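Local coordinates for protein porin (Acinetobacter baumannii AB307-0294, PDB 5DL7) that probably serves as an outer-membrane porin of the OprD family, a calcium-binding beta-barrel through which small molecules, perhaps including vanillate, would cross the membrane, at residues 222-228 against 248-254; 262-268 against 285-291; 314-320 against 348-354. All coordinates share one frame. Residues are numbered along the deposited sequence.

The three contacts lie side by side on one antiparallel barrel sheet, each at the end of a strand pair. Contacts 1 and 2 adjoin where strand 240-253 pairs with strand 263-275, and Phe249 N meets His266 O at 2.8 Å. Contacts 2 and 3 meet across strands 278-288 and 318-327, with Met285 O 2.8 Å from Val319 N. Contacts 1 and 3 do not touch. None is wholly core or surface: each has buried residues on one face and more accessible ones on the other. Contact 1 pairs phenylalanines and amides and ends at calcium, contact 2 adds a charged pair holding detergent, and contact 3 is richest in salt bridges.

Contact 1. Residues 222-228 against 248-254; sequences IYQQQFL and FFNSEET. With CA (calcium ion), chain B.
Strands 223-228 and 248-253 run antiparallel at 166°, their axes 4.6 Å apart, with extended backbones. Thr254, Phe248 and Gln224 are the residues most covered. Thr254 (chi1 t) points toward the first strand, its CG2 3.6 Å from Tyr223 C, but its N reaches Ile222 O only weakly, at 3.5 Å. Phe248 (chi1 t) pairs with Leu228: Leu228 N to Phe248 O is 2.9 Å, Phe248 N to Leu228 O 2.8 Å, and Phe248 CD2 lies 4.4 Å from Leu228 CD1. Gln224 (chi1 m) pairs with Glu252, Gln224 N to Glu252 O 2.8 Å, Glu252 N to Gln224 O 3.0 Å. Between them on this face, Gln226 pairs with Asn250: Gln226 N to Asn250 O 2.8 Å, Asn250 N to Gln226 O 2.9 Å, Asn250 ND2 donating to Gln226 OE1 at 2.9 Å. This is a hairpin of the OprD-type barrel wall. On its buried face the edge of Phe227 meets the face of Phe249, centroids 5.1 Å apart and planes at 62°, while Gln225 NE2 donates to Ser251 OG at 2.9 Å. Glu253 (chi1 p) binds calcium through OE1 and OE2, both at 2.5 Å, alongside four waters and Glu261.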
loop_
_atom_site.group_PDB
_atom_site.type_symbol
_atom_site.label_atom_id
_atom_site.label_comp_id
_atom_site.label_asym_id
_atom_site.label_seq_id
_atom_site.Cartn_x
_atom_site.Cartn_y
_atom_site.Cartn_z
ATOM N N ILE A 222 -1.079 -13.215 17.686
ATOM C CA ILE A 222 -0.190 -13.280 16.579
ATOM C C ILE A 222 1.070 -12.468 16.797
ATOM O O ILE A 222 2.121 -13.007 16.964
ATOM C CB ILE A 222 -0.833 -13.016 15.207
ATOM C CG1 ILE A 222 -2.052 -14.002 15.014
ATOM C CG2 ILE A 222 0.186 -13.217 14.125
ATOM C CD1 ILE A 222 -2.758 -13.781 13.701
ATOM N N TYR A 223 0.928 -11.156 16.854
ATOM C CA TYR A 223 2.136 -10.303 17.068
ATOM C C TYR A 223 1.749 -8.997 17.764
ATOM O O TYR A 223 0.597 -8.539 17.635
ATOM C CB TYR A 223 2.948 -10.061 15.851
ATOM C CG TYR A 223 2.325 -9.223 14.788
ATOM C CD1 TYR A 223 2.255 -7.815 14.960
ATOM C CD2 TYR A 223 1.789 -9.684 13.631
ATOM C CE1 TYR A 223 1.699 -7.034 13.967
ATOM C CE2 TYR A 223 1.261 -8.892 12.621
ATOM C CZ TYR A 223 1.127 -7.580 12.747
ATOM O OH TYR A 223 0.571 -6.732 11.836
ATOM N N GLN A 224 2.779 -8.390 18.372
ATOM C CA GLN A 224 2.742 -6.950 18.785
ATOM C C GLN A 224 3.786 -6.253 17.955
ATOM O O GLN A 224 4.855 -6.812 17.690
ATOM C CB GLN A 224 3.014 -6.751 20.298
ATOM C CG GLN A 224 1.846 -7.216 21.057
ATOM C CD GLN A 224 2.058 -7.091 22.564
ATOM O OE1 GLN A 224 1.408 -7.877 23.423
ATOM N NE2 GLN A 224 2.947 -6.210 22.913
ATOM N N GLN A 225 3.535 -5.008 17.603
ATOM C CA GLN A 225 4.404 -4.254 16.728
ATOM C C GLN A 225 4.453 -2.751 17.156
ATOM O O GLN A 225 3.381 -2.239 17.419
ATOM C CB GLN A 225 4.040 -4.444 15.298
ATOM C CG GLN A 225 4.870 -3.711 14.282
ATOM C CD GLN A 225 4.389 -4.081 12.881
ATOM O OE1 GLN A 225 3.474 -3.478 12.332
ATOM N NE2 GLN A 225 5.040 -5.130 12.316
ATOM N N GLN A 226 5.669 -2.235 17.275
ATOM C CA GLN A 226 5.768 -0.763 17.389
ATOM C C GLN A 226 6.425 -0.130 16.202
ATOM O O GLN A 226 7.240 -0.806 15.441
ATOM C CB GLN A 226 6.637 -0.468 18.569
ATOM C CG GLN A 226 6.072 -0.831 19.931
ATOM C CD GLN A 226 6.226 -2.337 20.241
ATOM O OE1 GLN A 226 7.271 -2.936 19.986
ATOM N NE2 GLN A 226 5.152 -2.905 20.670
ATOM N N PHE A 227 6.072 1.075 15.898
ATOM C CA PHE A 227 6.641 1.838 14.781
ATOM C C PHE A 227 7.165 3.158 15.335
ATOM O O PHE A 227 6.427 3.834 16.088
ATOM C CB PHE A 227 5.526 2.199 13.777
ATOM C CG PHE A 227 5.965 3.145 12.660
ATOM C CD1 PHE A 227 6.670 2.614 11.593
ATOM C CD2 PHE A 227 5.806 4.481 12.825
ATOM C CE1 PHE A 227 7.075 3.465 10.590
ATOM C CE2 PHE A 227 6.207 5.367 11.780
ATOM C CZ PHE A 227 6.868 4.845 10.717
ATOM N N LEU A 228 8.316 3.565 14.849
ATOM C CA LEU A 228 8.769 4.948 15.030
ATOM C C LEU A 228 9.229 5.431 13.665
ATOM O O LEU A 228 9.862 4.642 12.933
ATOM C CB LEU A 228 10.021 5.012 15.923
ATOM C CG LEU A 228 9.725 4.603 17.369
ATOM C CD1 LEU A 228 11.148 4.628 18.059
ATOM C CD2 LEU A 228 8.826 5.630 18.045
ATOM N N PHE A 248 11.014 2.644 11.276
ATOM C CA PHE A 248 11.522 1.571 12.112
ATOM C C PHE A 248 10.393 0.790 12.716
ATOM O O PHE A 248 9.406 1.369 13.258
ATOM C CB PHE A 248 12.245 2.199 13.295
ATOM C CG PHE A 248 12.679 1.219 14.320
ATOM C CD1 PHE A 248 13.644 0.255 14.032
ATOM C CD2 PHE A 248 12.094 1.179 15.565
ATOM C CE1 PHE A 248 14.062 -0.624 15.110
ATOM C CE2 PHE A 248 12.486 0.217 16.583
ATOM C CZ PHE A 248 13.437 -0.646 16.302
ATOM N N PHE A 249 10.473 -0.547 12.573
ATOM C CA PHE A 249 9.500 -1.508 13.163
ATOM C C PHE A 249 10.157 -2.402 14.135
ATOM O O PHE A 249 11.276 -2.880 13.872
ATOM C CB PHE A 249 8.792 -2.318 11.996
ATOM C CG PHE A 249 7.963 -1.532 11.076
ATOM C CD1 PHE A 249 8.567 -0.983 9.979
ATOM C CD2 PHE A 249 6.648 -1.419 11.273
ATOM C CE1 PHE A 249 7.869 -0.232 9.031
ATOM C CE2 PHE A 249 5.879 -0.692 10.312
ATOM C CZ PHE A 249 6.515 -0.112 9.216
ATOM N N ASN A 250 9.422 -2.694 15.167
ATOM C CA ASN A 250 9.804 -3.693 16.199
ATOM C C ASN A 250 8.630 -4.608 16.405
ATOM O O ASN A 250 7.534 -4.183 16.722
ATOM C CB ASN A 250 10.178 -3.004 17.555
ATOM C CG ASN A 250 10.645 -3.965 18.624
ATOM O OD1 ASN A 250 11.647 -4.643 18.350
ATOM N ND2 ASN A 250 9.952 -4.082 19.734
ATOM N N SER A 251 8.922 -5.942 16.242
ATOM C CA SER A 251 7.817 -6.930 16.258
ATOM C C SER A 251 8.198 -8.138 17.069
ATOM O O SER A 251 9.359 -8.613 17.019
ATOM C CB SER A 251 7.412 -7.385 14.846
ATOM O OG SER A 251 7.162 -6.295 13.943
ATOM N N GLU A 252 7.234 -8.653 17.802
ATOM C CA GLU A 252 7.400 -9.845 18.686
ATOM C C GLU A 252 6.119 -10.618 18.681
ATOM O O GLU A 252 5.043 -10.064 18.606
ATOM C CB GLU A 252 7.837 -9.404 20.102
ATOM C CG GLU A 252 7.914 -10.372 21.123
ATOM C CD GLU A 252 8.336 -9.836 22.594
ATOM O OE1 GLU A 252 8.767 -10.663 23.373
ATOM O OE2 GLU A 252 8.338 -8.676 22.801
ATOM N N GLU A 253 6.203 -11.928 18.908
ATOM C CA GLU A 253 4.963 -12.700 18.955
ATOM C C GLU A 253 4.229 -12.420 20.259
ATOM O O GLU A 253 4.834 -11.945 21.258
ATOM C CB GLU A 253 5.177 -14.208 18.726
ATOM C CG GLU A 253 5.727 -14.967 19.928
ATOM C CD GLU A 253 7.155 -14.666 20.266
ATOM O OE1 GLU A 253 7.640 -15.168 21.316
ATOM O OE2 GLU A 253 7.990 -14.139 19.488
ATOM N N THR A 254 2.950 -12.747 20.324
ATOM C CA THR A 254 2.193 -12.556 21.593
ATOM C C THR A 254 1.112 -13.628 21.726
ATOM O O THR A 254 0.749 -14.257 20.714
ATOM C CB THR A 254 1.626 -11.083 21.465
ATOM O OG1 THR A 254 1.031 -10.747 22.686
ATOM C CG2 THR A 254 0.483 -11.001 20.438
HETATM CA CA CA B . 10.036 -14.544 20.931
HETATM O O HOH W 1 9.545 -13.169 22.809
HETATM O O HOH W 2 10.323 -12.400 19.890
HETATM O O HOH W 3 12.346 -14.227 21.721
HETATM O O HOH W 4 10.459 -16.247 22.592
#

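Contact 2. Residues 262-268 against 285-291; sequences VDNRHIS and MQSFGST. With C8E ((hydroxyethyloxy)tri(ethyloxy)octane), chain L.
Val262 leads into strand 263-268, which runs antiparallel to 285-288 at 166° with axes 4.7 Å apart. Asp263 (chi1 t) donates from N to Thr291 OG1 (3.0 Å) and accepts Thr291 N at O (3.1 Å) and Ser290 N at OD2 (2.9 Å). Asn264 ND2 reaches Thr291 O at 2.9 Å and, weakly, Ser287 OG at 2.8 Å. Here the barrel-wall hairpin gives way to loop at Gly289, whose phi of 108° and nearness to Asp263 O call for glycine. Arg265 pairs with Phe288, each N 2.8 Å from the other's O; Arg265 NH2 salt-bridges Asp263 OD1 at 3.0 Å, while NH1 and Asp263 OD2 hold detergent O21 at 2.8 and 2.6 Å. His266 (chi1 t), buried in a non-hydrogen-bonded pair with Ser287, lays CE1 3.8 Å from Met285 CB. Ile267 pairs with Gln286, N to O 3.0 Å, Gln286 N to Ile267 O 2.9 Å; Ile267 CG2 sits 3.9 Å from Phe288 CE1. Ser268, non-hydrogen-bonded opposite Met285, puts CB 3.4 Å from Met285 CG.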
loop_
_atom_site.group_PDB
_atom_site.type_symbol
_atom_site.label_atom_id
_atom_site.label_comp_id
_atom_site.label_asym_id
_atom_site.label_seq_id
_atom_site.Cartn_x
_atom_site.Cartn_y
_atom_site.Cartn_z
ATOM N N VAL A 262 8.055 -14.674 16.347
ATOM C CA VAL A 262 8.166 -13.458 15.567
ATOM C C VAL A 262 9.214 -12.626 16.277
ATOM O O VAL A 262 9.085 -12.347 17.453
ATOM C CB VAL A 262 6.804 -12.675 15.523
ATOM C CG1 VAL A 262 6.975 -11.330 14.796
ATOM C CG2 VAL A 262 5.696 -13.507 14.922
ATOM N N ASP A 263 10.198 -12.222 15.584
ATOM C CA ASP A 263 11.406 -11.531 16.202
ATOM C C ASP A 263 12.091 -10.692 15.125
ATOM O O ASP A 263 12.877 -11.174 14.370
ATOM C CB ASP A 263 12.348 -12.589 16.857
ATOM C CG ASP A 263 13.578 -11.912 17.367
ATOM O OD1 ASP A 263 13.335 -11.022 18.251
ATOM O OD2 ASP A 263 14.761 -12.203 17.110
ATOM N N ASN A 264 11.661 -9.438 15.013
ATOM C CA ASN A 264 12.141 -8.630 13.918
ATOM C C ASN A 264 12.282 -7.154 14.345
ATOM O O ASN A 264 11.409 -6.624 14.991
ATOM C CB ASN A 264 11.145 -8.720 12.745
ATOM C CG ASN A 264 11.643 -7.930 11.578
ATOM O OD1 ASN A 264 11.219 -6.778 11.330
ATOM N ND2 ASN A 264 12.504 -8.575 10.750
ATOM N N ARG A 265 13.363 -6.598 13.910
ATOM C CA ARG A 265 13.471 -5.114 13.791
ATOM C C ARG A 265 13.718 -4.824 12.384
ATOM O O ARG A 265 14.496 -5.512 11.713
ATOM C CB ARG A 265 14.658 -4.523 14.612
ATOM C CG ARG A 265 14.396 -4.415 16.089
ATOM C CD ARG A 265 14.257 -5.696 16.847
ATOM N NE ARG A 265 15.460 -6.452 16.784
ATOM C CZ ARG A 265 15.607 -7.749 17.055
ATOM N NH1 ARG A 265 16.795 -8.366 16.897
ATOM N NH2 ARG A 265 14.511 -8.429 17.313
ATOM N N HIS A 266 13.087 -3.781 11.847
ATOM C CA HIS A 266 13.279 -3.440 10.455
ATOM C C HIS A 266 13.501 -1.911 10.315
ATOM O O HIS A 266 12.671 -1.155 10.868
ATOM C CB HIS A 266 12.053 -3.883 9.618
ATOM C CG HIS A 266 12.372 -3.863 8.154
ATOM N ND1 HIS A 266 12.339 -2.716 7.423
ATOM C CD2 HIS A 266 12.825 -4.856 7.311
ATOM C CE1 HIS A 266 12.811 -2.997 6.213
ATOM N NE2 HIS A 266 13.122 -4.277 6.140
ATOM N N ILE A 267 14.593 -1.544 9.659
ATOM C CA ILE A 267 14.856 -0.083 9.485
ATOM C C ILE A 267 14.848 0.118 8.032
ATOM O O ILE A 267 15.384 -0.679 7.256
ATOM C CB ILE A 267 16.202 0.248 10.207
ATOM C CG1 ILE A 267 16.470 1.702 10.068
ATOM C CG2 ILE A 267 17.285 -0.454 9.471
ATOM C CD1 ILE A 267 15.448 2.528 10.829
ATOM N N SER A 268 14.258 1.232 7.577
ATOM C CA SER A 268 14.302 1.634 6.172
ATOM C C SER A 268 14.360 3.135 6.056
ATOM O O SER A 268 13.815 3.856 6.912
ATOM C CB SER A 268 13.168 1.023 5.405
ATOM O OG SER A 268 11.857 1.341 5.838
ATOM N N MET A 285 17.565 -0.518 3.350
ATOM C CA MET A 285 16.775 -1.242 4.320
ATOM C C MET A 285 17.573 -2.350 4.922
ATOM O O MET A 285 18.406 -2.930 4.269
ATOM C CB MET A 285 15.431 -1.785 3.789
ATOM C CG MET A 285 14.634 -0.829 2.915
ATOM S SD MET A 285 12.910 -1.227 2.732
ATOM C CE MET A 285 13.000 -2.727 1.733
ATOM N N GLN A 286 17.223 -2.672 6.148
ATOM C CA GLN A 286 17.738 -3.904 6.749
ATOM C C GLN A 286 16.850 -4.520 7.794
ATOM O O GLN A 286 16.291 -3.838 8.648
ATOM C CB GLN A 286 19.135 -3.633 7.369
ATOM C CG GLN A 286 19.848 -4.819 7.987
ATOM C CD GLN A 286 21.315 -4.556 8.359
ATOM O OE1 GLN A 286 21.871 -3.540 7.981
ATOM N NE2 GLN A 286 21.968 -5.575 8.933
ATOM N N SER A 287 16.690 -5.848 7.684
ATOM C CA SER A 287 16.071 -6.611 8.673
ATOM C C SER A 287 16.985 -7.200 9.680
ATOM O O SER A 287 18.041 -7.761 9.316
ATOM C CB SER A 287 15.298 -7.746 7.900
ATOM O OG SER A 287 14.524 -8.493 8.778
ATOM N N PHE A 288 16.552 -7.207 10.946
ATOM C CA PHE A 288 17.320 -7.815 12.028
ATOM C C PHE A 288 16.435 -8.767 12.822
ATOM O O PHE A 288 15.280 -8.482 13.003
ATOM C CB PHE A 288 17.810 -6.776 13.085
ATOM C CG PHE A 288 18.642 -5.663 12.441
ATOM C CD1 PHE A 288 18.048 -4.592 11.866
ATOM C CD2 PHE A 288 20.093 -5.802 12.440
ATOM C CE1 PHE A 288 18.835 -3.612 11.236
ATOM C CE2 PHE A 288 20.877 -4.736 11.980
ATOM C CZ PHE A 288 20.212 -3.665 11.381
ATOM N N GLY A 289 17.048 -9.829 13.395
ATOM C CA GLY A 289 16.255 -10.711 14.226
ATOM C C GLY A 289 15.978 -12.086 13.601
ATOM O O GLY A 289 16.435 -12.314 12.514
ATOM N N SER A 290 15.365 -12.930 14.391
ATOM C CA SER A 290 15.140 -14.368 13.949
ATOM C C SER A 290 14.168 -14.547 12.803
ATOM O O SER A 290 14.182 -15.627 12.179
ATOM C CB SER A 290 14.583 -15.207 15.122
ATOM O OG SER A 290 15.511 -15.126 16.163
ATOM N N THR A 291 13.358 -13.593 12.506
ATOM C CA THR A 291 12.377 -13.612 11.424
ATOM C C THR A 291 12.375 -12.467 10.555
ATOM O O THR A 291 12.895 -11.395 10.961
ATOM C CB THR A 291 10.949 -13.925 11.978
ATOM O OG1 THR A 291 10.352 -12.696 12.610
ATOM C CG2 THR A 291 10.881 -15.046 12.939
HETATM C C11 C8E L . 18.387 -4.781 18.377
HETATM O O12 C8E L . 17.969 -5.063 16.960
HETATM C C13 C8E L . 18.998 -4.760 16.051
HETATM C C14 C8E L . 20.086 -5.825 16.206
HETATM O O15 C8E L . 19.557 -7.211 16.270
HETATM C C16 C8E L . 20.672 -8.053 16.059
HETATM C C17 C8E L . 20.159 -9.465 15.954
HETATM O O18 C8E L . 19.601 -9.792 17.230
HETATM C C19 C8E L . 19.155 -11.171 17.243
HETATM C C20 C8E L . 18.168 -11.408 18.357
HETATM O O21 C8E L . 16.795 -10.970 18.053
#

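Contact 3. Residues 314-320 against 348-354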
loop_
_atom_site.group_PDB
_atom_site.type_symbol
_atom_site.label_atom_id
_atom_site.label_comp_id
_atom_site.label_asym_id
_atom_site.label_seq_id
_atom_site.Cartn_x
_atom_site.Cartn_y
_atom_site.Cartn_z
ATOM N N ASN A 314 12.420 -9.696 3.759
ATOM C CA ASN A 314 12.777 -11.023 4.289
ATOM C C ASN A 314 13.702 -10.926 5.457
ATOM O O ASN A 314 14.426 -9.885 5.652
ATOM C CB ASN A 314 13.416 -11.792 3.162
ATOM C CG ASN A 314 12.418 -12.089 2.077
ATOM O OD1 ASN A 314 11.492 -12.897 2.279
ATOM N ND2 ASN A 314 12.473 -11.402 0.930
ATOM N N LYS A 315 13.773 -12.016 6.218
ATOM C CA LYS A 315 14.725 -12.214 7.313
ATOM C C LYS A 315 16.179 -11.897 6.792
ATOM O O LYS A 315 16.648 -12.399 5.756
ATOM C CB LYS A 315 14.642 -13.621 7.867
ATOM C CG LYS A 315 15.553 -13.768 9.080
ATOM C CD LYS A 315 16.186 -14.984 9.473
ATOM C CE LYS A 315 17.122 -14.984 10.654
ATOM N NZ LYS A 315 18.474 -15.043 10.319
ATOM N N ASP A 316 16.839 -11.016 7.504
ATOM C CA ASP A 316 18.208 -10.560 7.288
ATOM C C ASP A 316 18.498 -9.801 6.044
ATOM O O ASP A 316 19.657 -9.452 5.777
ATOM C CB ASP A 316 19.165 -11.689 7.414
ATOM C CG ASP A 316 19.285 -12.157 8.948
ATOM O OD1 ASP A 316 18.878 -11.557 9.920
ATOM O OD2 ASP A 316 20.102 -13.067 9.005
ATOM N N GLU A 317 17.445 -9.447 5.294
ATOM C CA GLU A 317 17.685 -8.849 3.962
ATOM C C GLU A 317 18.191 -7.409 4.130
ATOM O O GLU A 317 17.542 -6.621 4.822
ATOM C CB GLU A 317 16.389 -8.850 3.244
ATOM C CG GLU A 317 16.442 -8.352 1.816
ATOM C CD GLU A 317 15.325 -8.715 0.896
ATOM O OE1 GLU A 317 14.289 -9.254 1.353
ATOM O OE2 GLU A 317 15.501 -8.438 -0.370
ATOM N N LYS A 318 19.276 -7.163 3.428
ATOM C CA LYS A 318 19.835 -5.812 3.260
ATOM C C LYS A 318 19.475 -5.346 1.914
ATOM O O LYS A 318 19.712 -6.052 0.896
ATOM C CB LYS A 318 21.367 -5.841 3.389
ATOM C CG LYS A 318 21.813 -6.142 4.806
ATOM C CD LYS A 318 23.360 -6.142 4.685
ATOM C CE LYS A 318 23.973 -6.437 6.000
ATOM N NZ LYS A 318 23.913 -7.926 6.097
ATOM N N VAL A 319 18.951 -4.125 1.787
ATOM C CA VAL A 319 18.515 -3.585 0.549
ATOM C C VAL A 319 19.128 -2.221 0.221
ATOM O O VAL A 319 19.169 -1.392 1.134
ATOM C CB VAL A 319 16.976 -3.411 0.482
ATOM C CG1 VAL A 319 16.458 -2.977 -0.896
ATOM C CG2 VAL A 319 16.193 -4.685 0.862
ATOM N N TYR A 320 19.612 -2.137 -0.983
ATOM C CA TYR A 320 20.272 -0.896 -1.519
ATOM C C TYR A 320 19.458 -0.440 -2.670
ATOM O O TYR A 320 19.261 -1.173 -3.625
ATOM C CB TYR A 320 21.727 -1.199 -1.950
ATOM C CG TYR A 320 22.505 -1.889 -0.879
ATOM C CD1 TYR A 320 22.402 -3.306 -0.777
ATOM C CD2 TYR A 320 23.325 -1.218 0.003
ATOM C CE1 TYR A 320 23.153 -3.967 0.168
ATOM C CE2 TYR A 320 24.130 -1.940 0.948
ATOM C CZ TYR A 320 23.958 -3.273 1.002
ATOM O OH TYR A 320 24.663 -4.070 1.938
ATOM N N ALA A 348 16.495 -1.489 -7.056
ATOM C CA ALA A 348 16.841 -2.027 -5.722
ATOM C C ALA A 348 17.491 -3.413 -5.803
ATOM O O ALA A 348 17.063 -4.194 -6.673
ATOM C CB ALA A 348 15.572 -2.112 -4.866
ATOM N N LYS A 349 18.471 -3.664 -4.969
ATOM C CA LYS A 349 18.910 -4.982 -4.784
ATOM C C LYS A 349 18.886 -5.386 -3.319
ATOM O O LYS A 349 19.291 -4.623 -2.463
ATOM C CB LYS A 349 20.323 -5.091 -5.286
ATOM C CG LYS A 349 21.381 -4.387 -4.681
ATOM C CD LYS A 349 22.764 -4.970 -5.150
ATOM C CE LYS A 349 23.969 -4.674 -4.275
ATOM N NZ LYS A 349 24.929 -3.531 -4.478
ATOM N N GLY A 350 18.370 -6.583 -3.138
ATOM C CA GLY A 350 18.338 -7.209 -1.805
ATOM C C GLY A 350 19.236 -8.401 -1.712
ATOM O O GLY A 350 19.318 -9.216 -2.669
ATOM N N GLU A 351 20.001 -8.458 -0.612
ATOM C CA GLU A 351 20.896 -9.566 -0.389
ATOM C C GLU A 351 20.850 -10.083 0.988
ATOM O O GLU A 351 20.267 -9.499 1.865
ATOM C CB GLU A 351 22.343 -8.982 -0.615
ATOM C CG GLU A 351 22.598 -8.334 -1.774
ATOM C CD GLU A 351 24.055 -7.781 -1.845
ATOM O OE1 GLU A 351 24.819 -7.589 -0.827
ATOM O OE2 GLU A 351 24.353 -7.434 -2.970
ATOM N N ASP A 352 21.582 -11.184 1.241
ATOM C CA ASP A 352 21.652 -11.811 2.568
ATOM C C ASP A 352 20.283 -12.322 2.999
ATOM O O ASP A 352 20.153 -12.572 4.229
ATOM C CB ASP A 352 22.319 -10.932 3.645
ATOM C CG ASP A 352 23.759 -10.461 3.334
ATOM O OD1 ASP A 352 24.453 -11.199 2.553
ATOM O OD2 ASP A 352 24.236 -9.328 3.853
ATOM N N ILE A 353 19.422 -12.662 2.094
ATOM C CA ILE A 353 18.048 -13.224 2.396
ATOM C C ILE A 353 18.192 -14.621 2.963
ATOM O O ILE A 353 18.783 -15.524 2.343
ATOM C CB ILE A 353 17.207 -13.202 1.229
ATOM C CG1 ILE A 353 16.950 -11.773 0.696
ATOM C CG2 ILE A 353 15.880 -13.980 1.458
ATOM C CD1 ILE A 353 16.388 -11.833 -0.687
ATOM N N ASP A 354 17.621 -14.729 4.196
ATOM C CA ASP A 354 17.609 -16.009 4.902
ATOM C C ASP A 354 16.187 -16.556 4.909
ATOM O O ASP A 354 15.319 -16.015 5.559
ATOM C CB ASP A 354 18.153 -15.841 6.338
ATOM C CG ASP A 354 18.314 -17.147 7.108
ATOM O OD1 ASP A 354 17.779 -18.189 6.712
ATOM O OD2 ASP A 354 18.841 -17.007 8.273
HETATM O O HOH W 5 21.773 -13.516 6.431
#
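Start at buried Ala348, its CB 4.2 Å from Val319 CG1. Lys349 forms a hydrogen-bonded pair with Tyr320: Lys349 N to Tyr320 O and Tyr320 N to Lys349 O are both 2.9 Å. In an off-centre cation-pi contact, Lys349 NZ lies 5.0 Å from the Tyr320 ring centroid.

Gly350 sits opposite Val319, its CA 3.2 Å from Lys318 O. A beta carbon here would run into the carboxylate of Glu317, whose OE2 is 3.4 Å from Gly350 CA. That same side chain turns OE1 back on its own segment, taking Asn314 ND2 at 2.8 Å and Asn314 N at 3.1 Å.

Glu351 closes the regular pairing with Lys318, Glu351 N to Lys318 O at 2.9 Å and Lys318 N to Glu351 O at 3.0 Å. At Asp352 the backbone turns to positive phi (63°), and its OD2 forms a 2.7 Å salt bridge with Lys318 NZ; a water links Asp352 O to Asp316 OD2. Ile353 puts CG1 3.5 Å from Glu317 CD and CG2 3.7 Å from Asn314 CB. Asp354 donates from N to Lys315 O at 3.0 Å, and its OD2 meets Lys315 NZ at 2.9 Å; NZ bridges equally to Asp316 OD2, softening the approach of the two carboxylates. Asp354 OD1 is held by Leu356 N.

The whole is two neighbouring antiparallel strands of an OprD-type barrel where they fray into loops: a type II turn over Asn314 to Glu317 on one side, and on the other a G1 bulge at Asp352 and Ile353, set against Phe363 of the next strand.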